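Beta-1,4-mannanase (Cellulomonas fimi, PDB 2BVY) probably hydrolyses internal beta-1,4-mannosidic bonds of mannans, through a clan GH-A catalytic barrel of glycoside hydrolase family 26 that this fragment carries together with a beta-sheet domain. Local coordinates at residues E16-L21 with R364-A369; G26-G31 with R315-E320; E115-G120 with A142-Y147. One frame throughout, in Å; residues are numbered along the deposited sequence.

From the N terminus the chain enters helix 15-27, which serves two of the three contacts. Its 16-21 turns meet 364-369 in contact 1, closing the widest loop: the segment that leads out of the catalytic barrel toward strand 374-379 comes back to the helix near the start of the chain. Just beyond, 26-31 meets 315-320 in contact 2, nested inside that loop, where the first and last parts of the parallel barrel come together. Contact 3, 115-120 with 142-147, is nested inside both and closes a short loop that holds helix 130-134, on the way from strand 107-111 to helix 141-157. It lies across the chain's centre from the other two, about 33 and 35 Å away between centres.

Contact 1 of 3, residues E16-L21 with R364-A369; sequences ETRSLL and RTVAAA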
loop_
_atom_site.group_PDB
_atom_site.type_symbol
_atom_site.label_atom_id
_atom_site.label_comp_id
_atom_site.label_asym_id
_atom_site.label_seq_id
_atom_site.Cartn_x
_atom_site.Cartn_y
_atom_site.Cartn_z
ATOM N N GLU A 16 -5.683 -17.622 -6.395
ATOM C CA GLU A 16 -4.755 -16.865 -7.229
ATOM C C GLU A 16 -3.984 -15.862 -6.371
ATOM O O GLU A 16 -2.770 -15.697 -6.525
ATOM C CB GLU A 16 -5.516 -16.116 -8.328
ATOM C CG GLU A 16 -6.069 -16.989 -9.451
ATOM C CD GLU A 16 -7.100 -18.010 -8.978
ATOM O OE1 GLU A 16 -7.981 -17.652 -8.157
ATOM O OE2 GLU A 16 -7.036 -19.169 -9.446
ATOM N N THR A 17 -4.704 -15.201 -5.467
ATOM C CA THR A 17 -4.117 -14.213 -4.571
ATOM C C THR A 17 -3.066 -14.846 -3.665
ATOM O O THR A 17 -1.955 -14.321 -3.528
ATOM C CB THR A 17 -5.197 -13.550 -3.694
ATOM O OG1 THR A 17 -6.216 -12.992 -4.536
ATOM C CG2 THR A 17 -4.587 -12.443 -2.845
ATOM N N ARG A 18 -3.417 -15.973 -3.048
ATOM C CA ARG A 18 -2.485 -16.673 -2.169
ATOM C C ARG A 18 -1.271 -17.083 -2.987
ATOM O O ARG A 18 -0.140 -17.052 -2.505
ATOM C CB ARG A 18 -3.132 -17.925 -1.563
ATOM C CG ARG A 18 -4.370 -17.669 -0.706
ATOM C CD ARG A 18 -4.680 -18.881 0.185
ATOM N NE ARG A 18 -4.930 -20.105 -0.579
ATOM C CZ ARG A 18 -6.059 -20.371 -1.234
ATOM N NH1 ARG A 18 -7.061 -19.505 -1.226
ATOM N NH2 ARG A 18 -6.182 -21.508 -1.904
ATOM N N SER A 19 -1.519 -17.472 -4.234
ATOM C CA SER A 19 -0.450 -17.888 -5.130
ATOM C C SER A 19 0.502 -16.721 -5.423
ATOM O O SER A 19 1.725 -16.872 -5.331
ATOM C CB SER A 19 -1.045 -18.432 -6.438
ATOM O OG SER A 19 -0.030 -18.954 -7.285
ATOM N N LEU A 20 -0.052 -15.561 -5.767
ATOM C CA LEU A 20 0.789 -14.402 -6.056
ATOM C C LEU A 20 1.698 -14.104 -4.872
ATOM O O LEU A 20 2.906 -13.931 -5.037
ATOM C CB LEU A 20 -0.061 -13.166 -6.385
ATOM C CG LEU A 20 0.697 -11.837 -6.572
ATOM C CD1 LEU A 20 1.687 -11.959 -7.723
ATOM C CD2 LEU A 20 -0.295 -10.697 -6.846
ATOM N N LEU A 21 1.126 -14.061 -3.672
ATOM C CA LEU A 21 1.925 -13.772 -2.485
ATOM C C LEU A 21 3.061 -14.791 -2.381
ATOM O O LEU A 21 4.198 -14.442 -2.064
ATOM C CB LEU A 21 1.065 -13.833 -1.220
ATOM C CG LEU A 21 1.427 -12.867 -0.080
ATOM C CD1 LEU A 21 0.965 -13.467 1.244
ATOM C CD2 LEU A 21 2.922 -12.598 -0.035
ATOM N N ARG A 364 0.015 -21.541 -8.429
ATOM C CA ARG A 364 0.465 -22.355 -7.308
ATOM C C ARG A 364 -0.685 -22.704 -6.357
ATOM O O ARG A 364 -1.709 -22.013 -6.310
ATOM C CB ARG A 364 1.592 -21.624 -6.568
ATOM C CG ARG A 364 2.827 -21.396 -7.444
ATOM C CD ARG A 364 3.442 -20.016 -7.236
ATOM N NE ARG A 364 4.526 -19.998 -6.257
ATOM C CZ ARG A 364 5.820 -19.963 -6.565
ATOM N NH1 ARG A 364 6.212 -19.945 -7.834
ATOM N NH2 ARG A 364 6.729 -19.934 -5.596
ATOM N N THR A 365 -0.519 -23.797 -5.619
ATOM C CA THR A 365 -1.530 -24.245 -4.667
ATOM C C THR A 365 -0.985 -24.121 -3.252
ATOM O O THR A 365 -0.321 -25.030 -2.752
ATOM C CB THR A 365 -1.938 -25.720 -4.919
ATOM O OG1 THR A 365 -2.634 -25.816 -6.169
ATOM C CG2 THR A 365 -2.848 -26.233 -3.799
ATOM N N VAL A 366 -1.257 -22.986 -2.615
ATOM C CA VAL A 366 -0.797 -22.745 -1.254
ATOM C C VAL A 366 -1.988 -22.512 -0.341
ATOM O O VAL A 366 -2.994 -21.923 -0.746
ATOM C CB VAL A 366 0.135 -21.517 -1.178
ATOM C CG1 VAL A 366 1.400 -21.776 -1.981
ATOM C CG2 VAL A 366 -0.586 -20.281 -1.698
ATOM N N ALA A 367 -1.874 -22.986 0.894
ATOM C CA ALA A 367 -2.946 -22.827 1.862
ATOM C C ALA A 367 -2.673 -21.599 2.717
ATOM O O ALA A 367 -1.521 -21.265 2.996
ATOM C CB ALA A 367 -3.048 -24.069 2.743
ATOM N N ALA A 368 -3.739 -20.923 3.125
ATOM C CA ALA A 368 -3.604 -19.741 3.957
ATOM C C ALA A 368 -3.551 -20.157 5.420
ATOM O O ALA A 368 -4.391 -20.926 5.885
ATOM C CB ALA A 368 -4.780 -18.803 3.724
ATOM N N ALA A 369 -2.550 -19.665 6.140
ATOM C CA ALA A 369 -2.429 -19.973 7.554
ATOM C C ALA A 369 -3.670 -19.388 8.224
ATOM O O ALA A 369 -4.236 -18.406 7.746
ATOM C CB ALA A 369 -1.174 -19.335 8.124
#
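Arg18 and Ser19, neighbours on helix 15-27, each hold one backbone group of the irregular segment 364-369. Arg18 NE donates to Val366 O at 2.7 Å in a nearly straight bond, N-H...O 177°, and the oxygen lies in the guanidinium plane, at its edge. A bend at chi3 (-60°) turns the head of Arg18 to this carbonyl, while NH1 has its own weak bond to Ala13 O. Arg364 N donates to Ser19 OG at 2.8 Å, with a more bent angle of 140°. Ser19 OG is bonded to Ala361 O as well, so this buried hydroxyl joins two backbone groups at the start of the linking segment. Van der Waals contacts accompany these bonds: Val366 CG2 lies against Arg18 CB at 3.5 Å and also meets the helix backbone at Arg18 O, and Ala368 CB rests on Arg18 CD at 3.5 Å. Backbone bonds also tie Ala367 and Ala369 to Ile6, near the N terminus. Across the contact the segment offers one backbone N-H and one backbone carbonyl, so these two bonds probably depend on the path of its backbone, with a weak Arg364 NE bond to Ser22 OG added from a side chain.

Contact 2 of 3, residues G26-G31 with R315-E320; sequences GVRGEG and RNAYME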
loop_
_atom_site.group_PDB
_atom_site.type_symbol
_atom_site.label_atom_id
_atom_site.label_comp_id
_atom_site.label_asym_id
_atom_site.label_seq_id
_atom_site.Cartn_x
_atom_site.Cartn_y
_atom_site.Cartn_z
ATOM N N GLY A 26 8.945 -16.117 -3.243
ATOM C CA GLY A 26 9.924 -17.027 -3.821
ATOM C C GLY A 26 10.846 -16.384 -4.840
ATOM O O GLY A 26 11.945 -16.866 -5.089
ATOM N N VAL A 27 10.395 -15.285 -5.434
ATOM C CA VAL A 27 11.185 -14.569 -6.426
ATOM C C VAL A 27 12.333 -13.793 -5.763
ATOM O O VAL A 27 13.358 -13.511 -6.394
ATOM C CB VAL A 27 10.270 -13.595 -7.219
ATOM C CG1 VAL A 27 10.816 -12.182 -7.163
ATOM C CG2 VAL A 27 10.119 -14.072 -8.644
ATOM N N ARG A 28 12.163 -13.473 -4.482
ATOM C CA ARG A 28 13.155 -12.701 -3.750
ATOM C C ARG A 28 14.567 -13.282 -3.735
ATOM O O ARG A 28 14.787 -14.420 -3.314
ATOM C CB ARG A 28 12.670 -12.446 -2.319
ATOM C CG ARG A 28 11.457 -11.509 -2.238
ATOM C CD ARG A 28 11.388 -10.805 -0.878
ATOM N NE ARG A 28 11.118 -11.740 0.201
ATOM C CZ ARG A 28 11.668 -11.675 1.410
ATOM N NH1 ARG A 28 12.530 -10.714 1.707
ATOM N NH2 ARG A 28 11.360 -12.588 2.318
ATOM N N GLY A 29 15.520 -12.475 -4.193
ATOM C CA GLY A 29 16.909 -12.895 -4.242
ATOM C C GLY A 29 17.253 -13.529 -5.576
ATOM O O GLY A 29 18.421 -13.590 -5.962
ATOM N N GLU A 30 16.226 -13.998 -6.278
ATOM C CA GLU A 30 16.386 -14.643 -7.577
ATOM C C GLU A 30 16.353 -13.601 -8.687
ATOM O O GLU A 30 17.253 -13.538 -9.528
ATOM C CB GLU A 30 15.260 -15.658 -7.801
ATOM C CG GLU A 30 15.196 -16.772 -6.763
ATOM C CD GLU A 30 16.500 -17.539 -6.665
ATOM O OE1 GLU A 30 17.104 -17.791 -7.727
ATOM O OE2 GLU A 30 16.920 -17.896 -5.541
ATOM N N GLY A 31 15.292 -12.799 -8.680
ATOM C CA GLY A 31 15.130 -11.744 -9.661
ATOM C C GLY A 31 14.164 -10.718 -9.097
ATOM O O GLY A 31 13.414 -11.017 -8.170
ATOM N N ARG A 315 17.018 -9.299 -1.801
ATOM C CA ARG A 315 15.838 -10.092 -1.502
ATOM C C ARG A 315 14.569 -9.233 -1.413
ATOM O O ARG A 315 13.924 -9.127 -0.367
ATOM C CB ARG A 315 16.058 -10.905 -0.221
ATOM C CG ARG A 315 16.988 -12.104 -0.427
ATOM C CD ARG A 315 17.281 -12.853 0.881
ATOM N NE ARG A 315 16.071 -13.353 1.527
ATOM C CZ ARG A 315 15.249 -14.245 0.980
ATOM N NH1 ARG A 315 15.509 -14.741 -0.224
ATOM N NH2 ARG A 315 14.154 -14.628 1.625
ATOM N N ASN A 316 14.233 -8.616 -2.539
ATOM C CA ASN A 316 13.050 -7.782 -2.649
ATOM C C ASN A 316 12.365 -8.161 -3.957
ATOM O O ASN A 316 13.003 -8.230 -5.006
ATOM C CB ASN A 316 13.453 -6.313 -2.591
ATOM C CG ASN A 316 13.807 -5.881 -1.178
ATOM O OD1 ASN A 316 12.972 -5.945 -0.287
ATOM N ND2 ASN A 316 15.044 -5.458 -0.967
ATOM N N ALA A 317 11.067 -8.429 -3.873
ATOM C CA ALA A 317 10.282 -8.896 -5.010
ATOM C C ALA A 317 10.136 -7.997 -6.227
ATOM O O ALA A 317 10.157 -8.491 -7.357
ATOM C CB ALA A 317 8.901 -9.334 -4.525
ATOM N N TYR A 318 9.968 -6.693 -6.022
ATOM C CA TYR A 318 9.807 -5.796 -7.157
ATOM C C TYR A 318 10.197 -4.355 -6.879
ATOM O O TYR A 318 10.379 -3.954 -5.734
ATOM C CB TYR A 318 8.359 -5.832 -7.661
ATOM C CG TYR A 318 7.308 -5.387 -6.652
ATOM C CD1 TYR A 318 6.756 -6.290 -5.744
ATOM C CD2 TYR A 318 6.840 -4.067 -6.637
ATOM C CE1 TYR A 318 5.759 -5.898 -4.855
ATOM C CE2 TYR A 318 5.843 -3.663 -5.750
ATOM C CZ TYR A 318 5.305 -4.585 -4.866
ATOM O OH TYR A 318 4.292 -4.207 -4.018
ATOM N N MET A 319 10.344 -3.588 -7.950
ATOM C CA MET A 319 10.689 -2.181 -7.859
ATOM C C MET A 319 9.924 -1.472 -8.965
ATOM O O MET A 319 10.084 -1.785 -10.144
ATOM C CB MET A 319 12.213 -1.968 -7.983
ATOM C CG MET A 319 12.852 -2.409 -9.292
ATOM S SD MET A 319 14.665 -2.593 -9.160
ATOM C CE MET A 319 15.178 -0.910 -8.853
ATOM N N GLU A 320 9.071 -0.534 -8.561
ATOM C CA GLU A 320 8.229 0.228 -9.480
ATOM C C GLU A 320 8.663 1.685 -9.555
ATOM O O GLU A 320 8.894 2.318 -8.519
ATOM C CB GLU A 320 6.765 0.188 -9.005
ATOM C CG GLU A 320 5.739 0.670 -10.052
ATOM C CD GLU A 320 4.468 1.283 -9.443
ATOM O OE1 GLU A 320 4.056 0.899 -8.326
ATOM O OE2 GLU A 320 3.867 2.155 -10.097
HETATM O O HOH W 1 14.772 -10.373 -6.028
#
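The seam of the (beta/alpha)8 barrel, where the turn from helix 15-27 into strand 32-37 packs on the entry to strand 318-321, is joined here largely by Arg28. Its CB and CG lie along the backbone of 315-317, with CG 3.5 Å from Ala317 N, and a bend at chi3 (-67°) folds the guanidinium back to Arg315. NH1 donates to Arg315 O at 3.0 Å, the oxygen standing 16° out of the guanidinium plane. The two arginine side chains cross at about a right angle, and Arg315 NH2 sits over one face of the Arg28 guanidinium, toward its rim. Asp272 OD1 forms salt bridges with NH2 of both residues, and Asp25 adds a second to Arg28, which probably offsets the closeness of the two positive groups. Gly29 lets the turn pass close to Arg315: a side chain at its CA would come up against Arg315 CG and its own preceding carbonyl. Val27 O receives both Glu30 N and Gly31 N as the helix gives way to the turn, while Val27 CG1 reaches Ala317 CB at 4.3 Å. A water bridges the two backbones, accepting from Gly29 N at 2.9 Å and donating to Asn316 O at 3.0 Å.

Contact 3 of 3, residues E115-G120 with A142-Y147; sequences ENFVTG and AELVAY
No hydrogen bond crosses this contact, although two glutamates and a tyrosine take part; its centre is Phe117, set edge-on against Tyr147. The pair is an offset edge-to-face stack, ring centroids 5.6 Å apart and planes at 84°, in which Phe117 CZ approaches Tyr147 CD2 at 3.7 Å. One face of Phe117 lies over the helix backbone at Glu143 C, and Glu115 O stands over the opposite face, toward the rim. With CG anti to the carbonyl carbon (chi1 -61°), Phe117 reaches across to helix 141-157, where Glu143 CB touches CD1 at 3.6 Å and Leu144 CD1 meets CE2 at 4.3 Å. Replacing Phe117 by an alanine would probably open a gap over Glu143 and Leu144 and leave the Tyr147 ring without its edge-on partner. Glu115 comes to Tyr147 from another direction: OE2 lies in the ring plane at its edge, 3.5 Å from CE2, and makes a salt bridge to Arg87. Tyr147 OH is bonded to Glu75 and Thr71. Just before Phe117 in the chain, Asn116 OD1 accepts from Thr119 N at 3.1 Å, an Asx motif within the turn. The contact thus joins the loop after strand 107-111 to helix 141-157 through aromatic and aliphatic packing, while the polar ends of Glu115 and Tyr147 take their bonds from residues beyond the two segments.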
loop_
_atom_site.group_PDB
_atom_site.type_symbol
_atom_site.label_atom_id
_atom_site.label_comp_id
_atom_site.label_asym_id
_atom_site.label_seq_id
_atom_site.Cartn_x
_atom_site.Cartn_y
_atom_site.Cartn_z
ATOM N N GLU A 115 -8.153 12.020 -2.216
ATOM C CA GLU A 115 -8.538 13.428 -2.193
ATOM C C GLU A 115 -8.721 13.870 -0.744
ATOM O O GLU A 115 -9.066 13.057 0.120
ATOM C CB GLU A 115 -9.864 13.598 -2.925
ATOM C CG GLU A 115 -10.960 12.703 -2.356
ATOM C CD GLU A 115 -12.252 12.779 -3.154
ATOM O OE1 GLU A 115 -12.801 13.898 -3.280
ATOM O OE2 GLU A 115 -12.717 11.726 -3.650
ATOM N N ASN A 116 -8.486 15.149 -0.476
ATOM C CA ASN A 116 -8.674 15.670 0.873
ATOM C C ASN A 116 -10.192 15.863 1.056
ATOM O O ASN A 116 -10.770 16.822 0.541
ATOM C CB ASN A 116 -7.950 17.009 1.045
ATOM C CG ASN A 116 -7.982 17.504 2.481
ATOM O OD1 ASN A 116 -9.030 17.488 3.126
ATOM N ND2 ASN A 116 -6.830 17.948 2.989
ATOM N N PHE A 117 -10.825 14.939 1.776
ATOM C CA PHE A 117 -12.271 14.975 2.010
ATOM C C PHE A 117 -12.800 16.246 2.665
ATOM O O PHE A 117 -13.911 16.680 2.385
ATOM C CB PHE A 117 -12.680 13.783 2.864
ATOM C CG PHE A 117 -12.379 12.460 2.232
ATOM C CD1 PHE A 117 -13.102 12.025 1.125
ATOM C CD2 PHE A 117 -11.363 11.650 2.737
ATOM C CE1 PHE A 117 -12.816 10.806 0.531
ATOM C CE2 PHE A 117 -11.069 10.430 2.153
ATOM C CZ PHE A 117 -11.796 10.006 1.048
ATOM N N VAL A 118 -12.005 16.839 3.544
ATOM C CA VAL A 118 -12.421 18.039 4.246
ATOM C C VAL A 118 -12.375 19.324 3.419
ATOM O O VAL A 118 -13.333 20.096 3.409
ATOM C CB VAL A 118 -11.570 18.237 5.517
ATOM C CG1 VAL A 118 -11.857 19.596 6.146
ATOM C CG2 VAL A 118 -11.865 17.123 6.506
ATOM N N THR A 119 -11.270 19.547 2.720
ATOM C CA THR A 119 -11.108 20.765 1.945
ATOM C C THR A 119 -11.517 20.651 0.487
ATOM O O THR A 119 -11.677 21.664 -0.191
ATOM C CB THR A 119 -9.651 21.230 1.971
ATOM O OG1 THR A 119 -8.857 20.331 1.185
ATOM C CG2 THR A 119 -9.129 21.252 3.397
ATOM N N GLY A 120 -11.688 19.431 -0.001
ATOM C CA GLY A 120 -12.042 19.263 -1.394
ATOM C C GLY A 120 -10.768 19.396 -2.211
ATOM O O GLY A 120 -10.791 19.347 -3.443
ATOM N N ALA A 142 -17.584 8.989 7.214
ATOM C CA ALA A 142 -18.503 8.463 6.211
ATOM C C ALA A 142 -17.960 8.657 4.799
ATOM O O ALA A 142 -18.266 7.881 3.905
ATOM C CB ALA A 142 -19.870 9.135 6.350
ATOM N N GLU A 143 -17.155 9.699 4.612
ATOM C CA GLU A 143 -16.549 10.001 3.314
ATOM C C GLU A 143 -15.514 8.935 2.963
ATOM O O GLU A 143 -15.416 8.503 1.819
ATOM C CB GLU A 143 -15.854 11.361 3.361
ATOM C CG GLU A 143 -16.698 12.472 3.923
ATOM C CD GLU A 143 -17.511 13.159 2.864
ATOM O OE1 GLU A 143 -16.897 13.739 1.941
ATOM O OE2 GLU A 143 -18.759 13.124 2.951
ATOM N N LEU A 144 -14.731 8.518 3.950
ATOM C CA LEU A 144 -13.723 7.503 3.703
ATOM C C LEU A 144 -14.400 6.175 3.386
ATOM O O LEU A 144 -13.987 5.456 2.474
ATOM C CB LEU A 144 -12.811 7.340 4.921
ATOM C CG LEU A 144 -11.832 6.167 4.812
ATOM C CD1 LEU A 144 -10.925 6.353 3.598
ATOM C CD2 LEU A 144 -11.011 6.072 6.073
ATOM N N VAL A 145 -15.445 5.851 4.142
ATOM C CA VAL A 145 -16.166 4.601 3.925
ATOM C C VAL A 145 -16.695 4.506 2.492
ATOM O O VAL A 145 -16.600 3.456 1.856
ATOM C CB VAL A 145 -17.346 4.462 4.907
ATOM C CG1 VAL A 145 -18.180 3.233 4.555
ATOM C CG2 VAL A 145 -16.814 4.359 6.330
ATOM N N ALA A 146 -17.250 5.608 1.993
ATOM C CA ALA A 146 -17.788 5.652 0.637
ATOM C C ALA A 146 -16.679 5.478 -0.400
ATOM O O ALA A 146 -16.878 4.842 -1.439
ATOM C CB ALA A 146 -18.509 6.976 0.407
ATOM N N TYR A 147 -15.515 6.052 -0.112
ATOM C CA TYR A 147 -14.364 5.967 -1.001
ATOM C C TYR A 147 -13.877 4.526 -1.042
ATOM O O TYR A 147 -13.506 4.009 -2.099
ATOM C CB TYR A 147 -13.262 6.888 -0.487
ATOM C CG TYR A 147 -12.160 7.175 -1.479
ATOM C CD1 TYR A 147 -11.096 6.285 -1.653
ATOM C CD2 TYR A 147 -12.168 8.352 -2.227
ATOM C CE1 TYR A 147 -10.063 6.567 -2.550
ATOM C CE2 TYR A 147 -11.145 8.645 -3.127
ATOM C CZ TYR A 147 -10.093 7.749 -3.283
ATOM O OH TYR A 147 -9.078 8.043 -4.167
#